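Putative DNA-binding protein (PDB 3HWU) is of unknown function but carries a PCC (DUF296) domain, of a family found in plants and prokaryotes, and may bind DNA. Local coordinates at residues S89-G94 / L129-D134; Q31-E36 / I81-G86. All blocks are in the same frame, centred on the assembly; numbering follows the deposited sequence. Where two conformers were deposited one is given.

Contact 1 of 2, residues S89-G94 / L129-D134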
loop_
_atom_site.group_PDB
_atom_site.type_symbol
_atom_site.label_atom_id
_atom_site.label_comp_id
_atom_site.label_asym_id
_atom_site.label_seq_id
_atom_site.Cartn_x
_atom_site.Cartn_y
_atom_site.Cartn_z
ATOM N N SER A 89 -3.396 -1.282 19.934
ATOM C CA SER A 89 -3.292 -2.582 19.285
ATOM C C SER A 89 -3.057 -2.372 17.809
ATOM O O SER A 89 -3.971 -2.003 17.063
ATOM C CB SER A 89 -4.561 -3.388 19.508
ATOM O OG SER A 89 -4.511 -4.640 18.862
ATOM N N ILE A 90 -1.774 -2.437 17.425
ATOM C CA ILE A 90 -1.359 -2.165 16.041
ATOM C C ILE A 90 -1.393 -3.499 15.289
ATOM O O ILE A 90 -0.868 -4.523 15.738
ATOM C CB ILE A 90 0.066 -1.545 15.983
ATOM C CG1 ILE A 90 0.246 -0.323 16.862
ATOM C CG2 ILE A 90 0.465 -1.167 14.572
ATOM C CD1 ILE A 90 -0.724 0.798 16.639
ATOM N N HIS A 91 -1.973 -3.502 14.106
ATOM C CA HIS A 91 -2.032 -4.653 13.222
ATOM C C HIS A 91 -1.363 -4.212 11.947
ATOM O O HIS A 91 -1.881 -3.345 11.231
ATOM C CB HIS A 91 -3.475 -5.050 12.935
ATOM C CG HIS A 91 -3.608 -6.244 12.077
ATOM N ND1 HIS A 91 -4.776 -6.581 11.423
ATOM C CD2 HIS A 91 -2.704 -7.200 11.763
ATOM C CE1 HIS A 91 -4.586 -7.718 10.775
ATOM N NE2 HIS A 91 -3.336 -8.114 10.969
ATOM N N ALA A 92 -0.184 -4.749 11.661
ATOM C CA ALA A 92 0.579 -4.286 10.527
ATOM C C ALA A 92 1.157 -5.485 9.756
ATOM O O ALA A 92 1.642 -6.449 10.354
ATOM C CB ALA A 92 1.738 -3.347 10.963
ATOM N N HIS A 93 1.180 -5.340 8.438
ATOM C CA HIS A 93 1.876 -6.253 7.540
ATOM C C HIS A 93 2.940 -5.447 6.791
ATOM O O HIS A 93 2.812 -4.225 6.596
ATOM C CB HIS A 93 0.919 -6.912 6.539
ATOM C CG HIS A 93 -0.065 -7.869 7.144
ATOM N ND1 HIS A 93 -0.874 -8.659 6.366
ATOM C CD2 HIS A 93 -0.372 -8.182 8.423
ATOM C CE1 HIS A 93 -1.576 -9.459 7.143
ATOM N NE2 HIS A 93 -1.275 -9.208 8.395
ATOM N N GLY A 94 3.950 -6.138 6.268
ATOM C CA GLY A 94 4.963 -5.506 5.479
ATOM C C GLY A 94 5.568 -6.410 4.433
ATOM O O GLY A 94 5.460 -7.617 4.524
ATOM N N LEU A 129 -12.284 2.065 18.180
ATOM C CA LEU A 129 -12.469 0.664 17.824
ATOM C C LEU A 129 -11.590 -0.245 18.670
ATOM O O LEU A 129 -10.416 0.056 18.904
ATOM C CB LEU A 129 -12.169 0.421 16.342
ATOM C CG LEU A 129 -12.941 1.200 15.295
ATOM C CD1 LEU A 129 -12.471 0.759 13.873
ATOM C CD2 LEU A 129 -14.440 1.083 15.502
ATOM N N ASP A 130 -12.161 -1.357 19.145
ATOM C CA ASP A 130 -11.362 -2.404 19.769
ATOM C C ASP A 130 -11.235 -3.614 18.847
ATOM O O ASP A 130 -12.034 -3.817 17.924
ATOM C CB ASP A 130 -11.927 -2.851 21.124
ATOM C CG ASP A 130 -11.635 -1.863 22.229
ATOM O OD1 ASP A 130 -12.007 -0.656 22.042
ATOM O OD2 ASP A 130 -11.027 -2.299 23.254
ATOM N N ARG A 131 -10.177 -4.366 19.079
ATOM C CA ARG A 131 -10.007 -5.676 18.504
ATOM C C ARG A 131 -10.476 -6.685 19.530
ATOM O O ARG A 131 -10.362 -6.451 20.753
ATOM C CB ARG A 131 -8.537 -5.959 18.247
ATOM C CG ARG A 131 -7.889 -5.088 17.316
ATOM C CD ARG A 131 -6.506 -5.677 16.716
ATOM N NE ARG A 131 -5.833 -4.545 16.182
ATOM C CZ ARG A 131 -6.041 -4.063 14.949
ATOM N NH1 ARG A 131 -6.760 -4.731 14.064
ATOM N NH2 ARG A 131 -5.528 -2.899 14.631
ATOM N N PHE A 132 -10.970 -7.809 19.052
ATOM C CA PHE A 132 -11.496 -8.863 19.946
ATOM C C PHE A 132 -11.119 -10.193 19.326
ATOM O O PHE A 132 -10.961 -10.312 18.113
ATOM C CB PHE A 132 -13.058 -8.755 20.053
ATOM C CG PHE A 132 -13.773 -9.065 18.751
ATOM C CD1 PHE A 132 -13.862 -8.068 17.744
ATOM C CD2 PHE A 132 -14.303 -10.343 18.477
ATOM C CE1 PHE A 132 -14.427 -8.347 16.476
ATOM C CE2 PHE A 132 -14.912 -10.617 17.233
ATOM C CZ PHE A 132 -14.982 -9.634 16.243
ATOM N N VAL A 133 -11.093 -11.247 20.138
ATOM C CA VAL A 133 -10.879 -12.587 19.635
ATOM C C VAL A 133 -12.180 -13.111 19.050
ATOM O O VAL A 133 -13.185 -13.189 19.744
ATOM C CB VAL A 133 -10.363 -13.552 20.737
ATOM C CG1 VAL A 133 -10.118 -14.908 20.121
ATOM C CG2 VAL A 133 -9.092 -12.976 21.363
ATOM N N ASP A 134 -12.127 -13.489 17.773
ATOM C CA ASP A 134 -13.228 -14.119 17.043
ATOM C C ASP A 134 -13.241 -15.607 17.390
ATOM O O ASP A 134 -12.396 -16.376 16.922
ATOM C CB ASP A 134 -13.079 -13.916 15.525
ATOM C CG ASP A 134 -14.180 -14.569 14.716
ATOM O OD1 ASP A 134 -14.734 -15.616 15.164
ATOM O OD2 ASP A 134 -14.443 -14.037 13.601
#
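Arg131 reaches out from strand 131-134 and lays the edge of its guanidinium against the carbonyl oxygen of Ser89 on strand 87-97. Two of its nitrogens, taken side-on, grip a single atom: NH2 lies 3.0 Å from Ser89 O in a fairly straight bond (158°), while NE stands 3.3 Å from the same Ser89 O and is more bent. Both come from one face of the carbonyl plane, NE from well above it and NH2 only tilted, yet the oxygen lies in the guanidinium plane. The hydroxyl of Ser89 stands anti to its own N (chi1 178°), which turns OG to the arginine and adds a weak hydrogen bond from NE to OG, 3.0 Å.

His91 meets the arginine mainly through its CB. This CB sits over one face of the guanidinium, 3.4 Å from Arg131 CZ, and the imidazole leads away with its plane turned 75° from that of the arginine. Beyond the pair, NH2 also donates to Ser80 OG on the adjoining strand, and NH1 makes a salt bridge to Glu119 of the second subunit, whose OE2 is hydrogen-bonded to His91 ND1 as well. All three guanidinium nitrogens are thus engaged, and the carboxylate from the neighbouring chain would be expected to stabilise the positive charge, so that one buried arginine ties strand 131-134 to the main sheet and to the subunit interface.

Contact 2 of 2, residues Q31-E36 / I81-G86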
loop_
_atom_site.group_PDB
_atom_site.type_symbol
_atom_site.label_atom_id
_atom_site.label_comp_id
_atom_site.label_asym_id
_atom_site.label_seq_id
_atom_site.Cartn_x
_atom_site.Cartn_y
_atom_site.Cartn_z
ATOM N N GLN A 31 2.748 4.795 20.558
ATOM C CA GLN A 31 2.871 6.065 21.259
ATOM C C GLN A 31 2.065 7.197 20.592
ATOM O O GLN A 31 1.503 8.059 21.289
ATOM C CB GLN A 31 4.357 6.448 21.384
ATOM C CG GLN A 31 4.555 7.619 22.353
ATOM C CD GLN A 31 4.207 7.239 23.761
ATOM O OE1 GLN A 31 4.510 6.118 24.210
ATOM N NE2 GLN A 31 3.526 8.141 24.472
ATOM N N LEU A 32 2.037 7.248 19.257
ATOM C CA LEU A 32 1.201 8.223 18.588
ATOM C C LEU A 32 -0.284 8.025 18.981
ATOM O O LEU A 32 -1.021 8.991 19.229
ATOM C CB LEU A 32 1.362 8.082 17.067
ATOM C CG LEU A 32 0.539 9.063 16.221
ATOM C CD1 LEU A 32 1.073 10.457 16.246
ATOM C CD2 LEU A 32 0.474 8.563 14.753
ATOM N N ALA A 33 -0.709 6.770 19.002
ATOM C CA ALA A 33 -2.100 6.462 19.383
ATOM C C ALA A 33 -2.430 6.992 20.783
ATOM O O ALA A 33 -3.502 7.579 21.019
ATOM C CB ALA A 33 -2.369 4.930 19.274
ATOM N N ARG A 34 -1.504 6.773 21.715
ATOM C CA ARG A 34 -1.693 7.250 23.071
ATOM C C ARG A 34 -1.587 8.777 23.195
ATOM O O ARG A 34 -2.405 9.371 23.914
ATOM C CB ARG A 34 -0.712 6.563 24.025
ATOM C CG ARG A 34 -0.938 5.108 24.345
ATOM C CD ARG A 34 -0.015 4.687 25.511
ATOM N NE ARG A 34 1.379 4.715 25.085
ATOM C CZ ARG A 34 1.993 3.686 24.521
ATOM N NH1 ARG A 34 1.349 2.533 24.382
ATOM N NH2 ARG A 34 3.250 3.794 24.116
ATOM N N ASP A 35 -0.620 9.423 22.527
ATOM C CA ASP A 35 -0.397 10.873 22.631
ATOM C C ASP A 35 -1.475 11.686 21.957
ATOM O O ASP A 35 -1.851 12.763 22.425
ATOM C CB ASP A 35 0.956 11.330 22.048
ATOM C CG ASP A 35 2.152 10.915 22.876
ATOM O OD1 ASP A 35 1.979 10.337 23.971
ATOM O OD2 ASP A 35 3.289 11.182 22.373
ATOM N N GLU A 36 -1.992 11.170 20.848
ATOM C CA GLU A 36 -2.994 11.878 20.081
ATOM C C GLU A 36 -4.391 11.262 20.306
ATOM O O GLU A 36 -5.353 11.693 19.642
ATOM C CB GLU A 36 -2.636 11.882 18.581
ATOM C CG GLU A 36 -1.436 12.747 18.233
ATOM C CD GLU A 36 -1.658 14.249 18.385
ATOM O OE1 GLU A 36 -2.804 14.715 18.196
ATOM O OE2 GLU A 36 -0.666 14.972 18.650
ATOM N N ILE A 81 -4.566 1.005 13.350
ATOM C CA ILE A 81 -4.505 1.328 14.790
ATOM C C ILE A 81 -5.871 1.134 15.393
ATOM O O ILE A 81 -6.870 1.686 14.899
ATOM C CB ILE A 81 -4.081 2.782 15.031
ATOM C CG1 ILE A 81 -2.716 3.065 14.367
ATOM C CG2 ILE A 81 -4.000 3.111 16.524
ATOM C CD1 ILE A 81 -2.181 4.530 14.531
ATOM N N ALA A 82 -5.928 0.340 16.458
ATOM C CA ALA A 82 -7.117 0.168 17.261
ATOM C C ALA A 82 -6.647 -0.111 18.696
ATOM O O ALA A 82 -5.511 0.208 19.046
ATOM C CB ALA A 82 -8.053 -0.904 16.691
ATOM N N TRP A 83 -7.549 -0.628 19.518
ATOM C CA TRP A 83 -7.321 -0.780 20.960
ATOM C C TRP A 83 -7.687 -2.174 21.422
ATOM O O TRP A 83 -8.538 -2.818 20.833
ATOM C CB TRP A 83 -8.116 0.279 21.733
ATOM C CG TRP A 83 -7.701 1.645 21.305
ATOM C CD1 TRP A 83 -8.160 2.335 20.215
ATOM C CD2 TRP A 83 -6.664 2.455 21.891
ATOM N NE1 TRP A 83 -7.468 3.497 20.092
ATOM C CE2 TRP A 83 -6.565 3.616 21.117
ATOM C CE3 TRP A 83 -5.868 2.334 23.029
ATOM C CZ2 TRP A 83 -5.688 4.638 21.409
ATOM C CZ3 TRP A 83 -4.998 3.357 23.329
ATOM C CH2 TRP A 83 -4.918 4.498 22.534
ATOM N N LYS A 84 -7.026 -2.637 22.474
ATOM C CA LYS A 84 -7.430 -3.870 23.110
ATOM C C LYS A 84 -7.057 -3.774 24.580
ATOM O O LYS A 84 -5.911 -3.514 24.942
ATOM C CB LYS A 84 -6.771 -5.082 22.435
ATOM C CG LYS A 84 -7.245 -6.412 23.051
ATOM C CD LYS A 84 -6.873 -7.596 22.220
ATOM C CE LYS A 84 -7.353 -8.934 22.901
ATOM N NZ LYS A 84 -6.775 -10.175 22.305
ATOM N N GLU A 85 -8.066 -3.946 25.429
ATOM C CA GLU A 85 -7.845 -3.896 26.895
ATOM C C GLU A 85 -7.169 -2.603 27.297
ATOM O O GLU A 85 -6.257 -2.580 28.138
ATOM C CB GLU A 85 -7.048 -5.120 27.326
ATOM C CG GLU A 85 -7.914 -6.344 27.243
ATOM C CD GLU A 85 -7.168 -7.631 27.066
ATOM O OE1 GLU A 85 -5.921 -7.688 27.295
ATOM O OE2 GLU A 85 -7.857 -8.612 26.712
ATOM N N GLY A 86 -7.604 -1.520 26.662
ATOM C CA GLY A 86 -7.132 -0.201 26.995
ATOM C C GLY A 86 -5.794 0.246 26.433
ATOM O O GLY A 86 -5.343 1.365 26.698
#
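Ala33 of helix 25-35 points its methyl at strand 72-84, where it is received by Ile81 and Trp83. The shorter approach is to Ile81, whose CG2 lies 3.7 Å from Ala33 CB; this branch stands anti to the backbone N and is thereby aimed at the helix, and CG1 takes the place beside the N.

The side chain of Trp83 can be followed outward. From CB, where it is not directed at the helix, it turns at CG beside its backbone N (chi1 -59°), and the indole brings its far end closer. On the pyrrole ring NE1 donates to Ile38 O, in the loop after the helix, which fixes the rotation of the ring. On the benzene ring CZ2 lies 4.0 Å from Ala33 CB and 3.7 Å from Ala33 O, and the oxygen meets the indole at its edge, in the ring plane. Helix segment 31-35 crosses strand segment 81-84 of the antiparallel sheet of the PCC domain at -77°, with their axes 9.6 Å apart, and the helix packs its apolar side on the sheet. At the outermost corner of the indole, CH2 is likewise 3.7 Å from Ala33 O, and CG of Arg34 approaches it more loosely. Pro88 of strand 87-97 touches Ala33, Arg34 and Trp83 alike. Farther round the helix, away from the sheet, Gln31 NE2 donates to Asp35 OD1.

In the fold
Contact 1 rests on strand 87-97 and contact 2 on strand 72-84, its neighbour in the large antiparallel sheet; their centres lie about 11 Å apart. Contact 2 is the more buried, with helix 25-35 lying against the sheet through apolar side chains, and no other chain of the assembly touches its segments. Contact 1, only partly buried, brings in strand 131-134 from the smaller two-stranded sheet and is polar and charged, as suits its place beside a second subunit. The backbone joins the two directly: Ser89 N lies 2.7 Å from Ala82 O and Arg131 N 2.9 Å from Trp83 O, both probable hydrogen bonds.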